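Long-range contact in CRISPR-associated protein CasA/Cse1 (PDB 4AN8), which forms part of the Cascade ribonucleoprotein complex, probably serving CRISPR adaptive immunity against viruses and plasmids by helping to select foreign DNA: residues E108-P118 and I218-L229. Sequence-based numbering, arbitrary orientation.
Sequences EAPFLQVADLP and IWEVPPLRLGDL
Phe111 and Trp219 open the packed side of a loop-to-loop contact in the Cse1 fold, a worked example of two irregular segments whose buried apolar side gives way to a more polar, partly exposed one that still holds apolar pairs. The two side chains run side by side, pointing the same way, with Phe111 CE1 3.8 Å from Trp219 CE3, and both also rest on Leu59 of helix 50-67. The type II turn from Pro110 to Gln113 presents Leu112, whose CD2 presses unusually close, at 3.4 Å, on Ile218 CG2. Val114 carries the packing onward: CG2, anti to the carbonyl carbon, meets Leu229 CD1 tip to tip at 3.6 Å, while CG1 lies 3.5 Å from Leu226 N.

The other side is more open, with Glu108 exposed. Here Arg225, its chain bent at chi2 (-72°), turns the guanidinium end-on to the backbone of Glu108, where NH1 and NH2 both donate to Glu108 O in the guanidinium plane. Its NH2 adds a salt bridge to OE1 of the poorly ordered Glu108 side chain, the carboxylate and guanidinium planes standing 88° apart. Leu226 CD2 packs 3.7 Å from Pro118 CD. Asp116 crosses the Arg225 chain to bind the weakly bonded helical turn of about 226-229: OD2 accepts from a water that in turn accepts from Gly227 N, while OD1, met on its syn side, takes the N-H of Leu226 at 2.7 Å from that nitrogen.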
loop_
_atom_site.group_PDB
_atom_site.type_symbol
_atom_site.label_atom_id
_atom_site.label_comp_id
_atom_site.label_asym_id
_atom_site.label_seq_id
_atom_site.Cartn_x
_atom_site.Cartn_y
_atom_site.Cartn_z
ATOM N N GLU A 108 26.578 -7.658 17.546
ATOM C CA GLU A 108 26.234 -6.446 18.286
ATOM C C GLU A 108 25.043 -5.666 17.727
ATOM O O GLU A 108 24.258 -5.083 18.491
ATOM C CB GLU A 108 27.443 -5.506 18.358
ATOM C CG GLU A 108 28.570 -5.992 19.251
ATOM C CD GLU A 108 28.175 -6.023 20.716
ATOM O OE1 GLU A 108 27.617 -5.016 21.205
ATOM O OE2 GLU A 108 28.416 -7.058 21.376
ATOM N N ALA A 109 24.927 -5.612 16.403
ATOM C CA ALA A 109 23.928 -4.748 15.774
ATOM C C ALA A 109 23.277 -5.363 14.522
ATOM O O ALA A 109 23.286 -4.759 13.462
ATOM C CB ALA A 109 24.559 -3.413 15.435
ATOM N N PRO A 110 22.686 -6.553 14.648
ATOM C CA PRO A 110 22.095 -7.107 13.428
ATOM C C PRO A 110 20.964 -6.200 12.911
ATOM O O PRO A 110 20.263 -5.579 13.706
ATOM C CB PRO A 110 21.574 -8.475 13.871
ATOM C CG PRO A 110 21.308 -8.312 15.398
ATOM C CD PRO A 110 22.293 -7.272 15.879
ATOM N N PHE A 111 20.825 -6.103 11.592
ATOM C CA PHE A 111 19.897 -5.176 10.959
ATOM C C PHE A 111 18.431 -5.408 11.387
ATOM O O PHE A 111 17.882 -6.523 11.258
ATOM C CB PHE A 111 20.063 -5.278 9.428
ATOM C CG PHE A 111 19.166 -4.365 8.665
ATOM C CD1 PHE A 111 19.505 -3.036 8.479
ATOM C CD2 PHE A 111 17.958 -4.823 8.164
ATOM C CE1 PHE A 111 18.671 -2.196 7.797
ATOM C CE2 PHE A 111 17.128 -3.987 7.480
ATOM C CZ PHE A 111 17.486 -2.670 7.292
ATOM N N LEU A 112 17.810 -4.365 11.912
ATOM C CA LEU A 112 16.400 -4.408 12.342
ATOM C C LEU A 112 16.082 -5.508 13.364
ATOM O O LEU A 112 14.948 -5.968 13.452
ATOM C CB LEU A 112 15.470 -4.539 11.127
ATOM C CG LEU A 112 14.649 -3.304 10.730
ATOM C CD1 LEU A 112 13.953 -2.630 11.928
ATOM C CD2 LEU A 112 15.502 -2.297 10.019
ATOM N N GLN A 113 17.066 -5.894 14.162
ATOM C CA GLN A 113 16.896 -7.019 15.070
ATOM C C GLN A 113 17.429 -6.690 16.471
ATOM O O GLN A 113 17.922 -5.596 16.702
ATOM C CB GLN A 113 17.582 -8.258 14.488
ATOM C CG GLN A 113 17.004 -8.701 13.158
ATOM C CD GLN A 113 17.909 -9.660 12.444
ATOM O OE1 GLN A 113 18.046 -10.803 12.848
ATOM N NE2 GLN A 113 18.547 -9.200 11.377
ATOM N N VAL A 114 17.304 -7.632 17.399
ATOM C CA VAL A 114 17.715 -7.417 18.785
ATOM C C VAL A 114 18.779 -8.454 19.085
ATOM O O VAL A 114 18.483 -9.656 19.119
ATOM C CB VAL A 114 16.534 -7.617 19.769
ATOM C CG1 VAL A 114 16.973 -7.330 21.224
ATOM C CG2 VAL A 114 15.326 -6.757 19.370
ATOM N N ALA A 115 20.014 -8.000 19.278
ATOM C CA ALA A 115 21.159 -8.889 19.333
ATOM C C ALA A 115 21.072 -9.877 20.479
ATOM O O ALA A 115 21.565 -10.987 20.359
ATOM C CB ALA A 115 22.453 -8.088 19.429
ATOM N N ASP A 116 20.445 -9.483 21.583
ATOM C CA ASP A 116 20.426 -10.335 22.766
ATOM C C ASP A 116 19.079 -10.979 23.095
ATOM O O ASP A 116 18.846 -11.382 24.239
ATOM C CB ASP A 116 20.980 -9.602 23.998
ATOM C CG ASP A 116 20.250 -8.309 24.289
ATOM O OD1 ASP A 116 19.166 -8.089 23.713
ATOM O OD2 ASP A 116 20.757 -7.509 25.101
ATOM N N LEU A 117 18.192 -11.074 22.105
ATOM C CA LEU A 117 17.045 -11.952 22.259
ATOM C C LEU A 117 17.632 -13.337 22.458
ATOM O O LEU A 117 18.551 -13.718 21.753
ATOM C CB LEU A 117 16.166 -11.934 21.011
ATOM C CG LEU A 117 14.984 -10.966 21.030
ATOM C CD1 LEU A 117 14.296 -10.900 19.651
ATOM C CD2 LEU A 117 14.008 -11.356 22.142
ATOM N N PRO A 118 17.138 -14.078 23.447
ATOM C CA PRO A 118 17.581 -15.461 23.653
ATOM C C PRO A 118 17.287 -16.373 22.461
ATOM O O PRO A 118 16.299 -16.167 21.767
ATOM C CB PRO A 118 16.769 -15.919 24.877
ATOM C CG PRO A 118 15.816 -14.801 25.193
ATOM C CD PRO A 118 16.377 -13.558 24.592
ATOM N N ILE A 218 16.462 3.501 11.868
ATOM C CA ILE A 218 16.841 2.616 12.945
ATOM C C ILE A 218 18.356 2.413 13.034
ATOM O O ILE A 218 18.886 2.230 14.132
ATOM C CB ILE A 218 16.136 1.241 12.820
ATOM C CG1 ILE A 218 16.282 0.425 14.125
ATOM C CG2 ILE A 218 16.668 0.450 11.587
ATOM C CD1 ILE A 218 15.576 1.049 15.333
ATOM N N TRP A 219 19.065 2.458 11.903
ATOM C CA TRP A 219 20.504 2.194 11.924
ATOM C C TRP A 219 21.370 3.394 12.351
ATOM O O TRP A 219 22.576 3.239 12.533
ATOM C CB TRP A 219 20.987 1.643 10.577
ATOM C CG TRP A 219 20.671 2.553 9.434
ATOM C CD1 TRP A 219 21.382 3.653 9.049
ATOM C CD2 TRP A 219 19.560 2.466 8.540
ATOM N NE1 TRP A 219 20.771 4.269 7.982
ATOM C CE2 TRP A 219 19.660 3.545 7.636
ATOM C CE3 TRP A 219 18.483 1.593 8.417
ATOM C CZ2 TRP A 219 18.739 3.758 6.618
ATOM C CZ3 TRP A 219 17.552 1.815 7.381
ATOM C CH2 TRP A 219 17.692 2.881 6.512
ATOM N N GLU A 220 20.756 4.564 12.524
ATOM C CA GLU A 220 21.458 5.769 12.957
ATOM C C GLU A 220 21.390 5.987 14.479
ATOM O O GLU A 220 21.960 6.944 15.000
ATOM C CB GLU A 220 20.923 7.025 12.237
ATOM C CG GLU A 220 21.447 7.241 10.804
ATOM C CD GLU A 220 21.072 8.606 10.261
ATOM O OE1 GLU A 220 20.982 9.551 11.071
ATOM O OE2 GLU A 220 20.859 8.753 9.033
ATOM N N VAL A 221 20.675 5.107 15.172
ATOM C CA VAL A 221 20.570 5.154 16.618
ATOM C C VAL A 221 21.148 3.840 17.174
ATOM O O VAL A 221 21.394 2.896 16.421
ATOM C CB VAL A 221 19.106 5.408 17.090
ATOM C CG1 VAL A 221 18.567 6.698 16.502
ATOM C CG2 VAL A 221 18.188 4.261 16.723
ATOM N N PRO A 222 21.420 3.795 18.484
ATOM C CA PRO A 222 22.107 2.617 19.021
ATOM C C PRO A 222 21.239 1.367 18.907
ATOM O O PRO A 222 20.006 1.472 18.948
ATOM C CB PRO A 222 22.326 2.979 20.499
ATOM C CG PRO A 222 22.223 4.451 20.564
ATOM C CD PRO A 222 21.232 4.847 19.502
ATOM N N PRO A 223 21.873 0.199 18.750
ATOM C CA PRO A 223 21.122 -1.053 18.599
ATOM C C PRO A 223 20.226 -1.278 19.801
ATOM O O PRO A 223 20.521 -0.818 20.895
ATOM C CB PRO A 223 22.211 -2.130 18.520
ATOM C CG PRO A 223 23.495 -1.447 18.873
ATOM C CD PRO A 223 23.324 0.007 18.604
ATOM N N LEU A 224 19.113 -1.955 19.595
ATOM C CA LEU A 224 18.151 -2.129 20.664
ATOM C C LEU A 224 18.538 -3.360 21.423
ATOM O O LEU A 224 19.040 -4.308 20.825
ATOM C CB LEU A 224 16.741 -2.280 20.086
ATOM C CG LEU A 224 16.217 -1.074 19.295
ATOM C CD1 LEU A 224 14.915 -1.421 18.563
ATOM C CD2 LEU A 224 16.025 0.123 20.205
ATOM N N ARG A 225 18.303 -3.354 22.732
ATOM C CA ARG A 225 18.608 -4.517 23.573
ATOM C C ARG A 225 17.336 -5.044 24.224
ATOM O O ARG A 225 16.357 -4.301 24.388
ATOM C CB ARG A 225 19.636 -4.137 24.622
ATOM C CG ARG A 225 20.947 -3.652 24.026
ATOM C CD ARG A 225 21.712 -4.817 23.415
ATOM N NE ARG A 225 23.035 -4.423 22.939
ATOM C CZ ARG A 225 23.451 -4.558 21.679
ATOM N NH1 ARG A 225 22.646 -5.087 20.762
ATOM N NH2 ARG A 225 24.677 -4.165 21.340
ATOM N N LEU A 226 17.329 -6.316 24.590
ATOM C CA LEU A 226 16.131 -6.905 25.168
ATOM C C LEU A 226 15.658 -6.134 26.404
ATOM O O LEU A 226 14.442 -5.890 26.584
ATOM C CB LEU A 226 16.374 -8.377 25.519
ATOM C CG LEU A 226 15.132 -9.036 26.139
ATOM C CD1 LEU A 226 13.854 -8.771 25.289
ATOM C CD2 LEU A 226 15.355 -10.510 26.332
ATOM N N GLY A 227 16.620 -5.722 27.243
ATOM C CA GLY A 227 16.319 -4.995 28.458
ATOM C C GLY A 227 15.585 -3.694 28.214
ATOM O O GLY A 227 14.875 -3.203 29.097
ATOM N N ASP A 228 15.730 -3.128 27.019
ATOM C CA ASP A 228 15.004 -1.879 26.697
ATOM C C ASP A 228 13.588 -2.122 26.182
ATOM O O ASP A 228 12.788 -1.208 26.098
ATOM C CB ASP A 228 15.785 -1.017 25.708
ATOM C CG ASP A 228 17.107 -0.547 26.279
ATOM O OD1 ASP A 228 17.104 0.167 27.311
ATOM O OD2 ASP A 228 18.152 -0.896 25.701
ATOM N N LEU A 229 13.288 -3.370 25.861
ATOM C CA LEU A 229 12.060 -3.665 25.162
ATOM C C LEU A 229 11.093 -4.446 26.031
ATOM O O LEU A 229 9.891 -4.332 25.869
ATOM C CB LEU A 229 12.368 -4.466 23.887
ATOM C CG LEU A 229 13.249 -3.697 22.888
ATOM C CD1 LEU A 229 13.620 -4.540 21.649
ATOM C CD2 LEU A 229 12.545 -2.405 22.496
HETATM O O HOH W 1 18.585 -2.202 16.254
HETATM O O HOH W 2 20.590 -5.279 18.742
HETATM O O HOH W 3 19.400 -6.604 27.007
#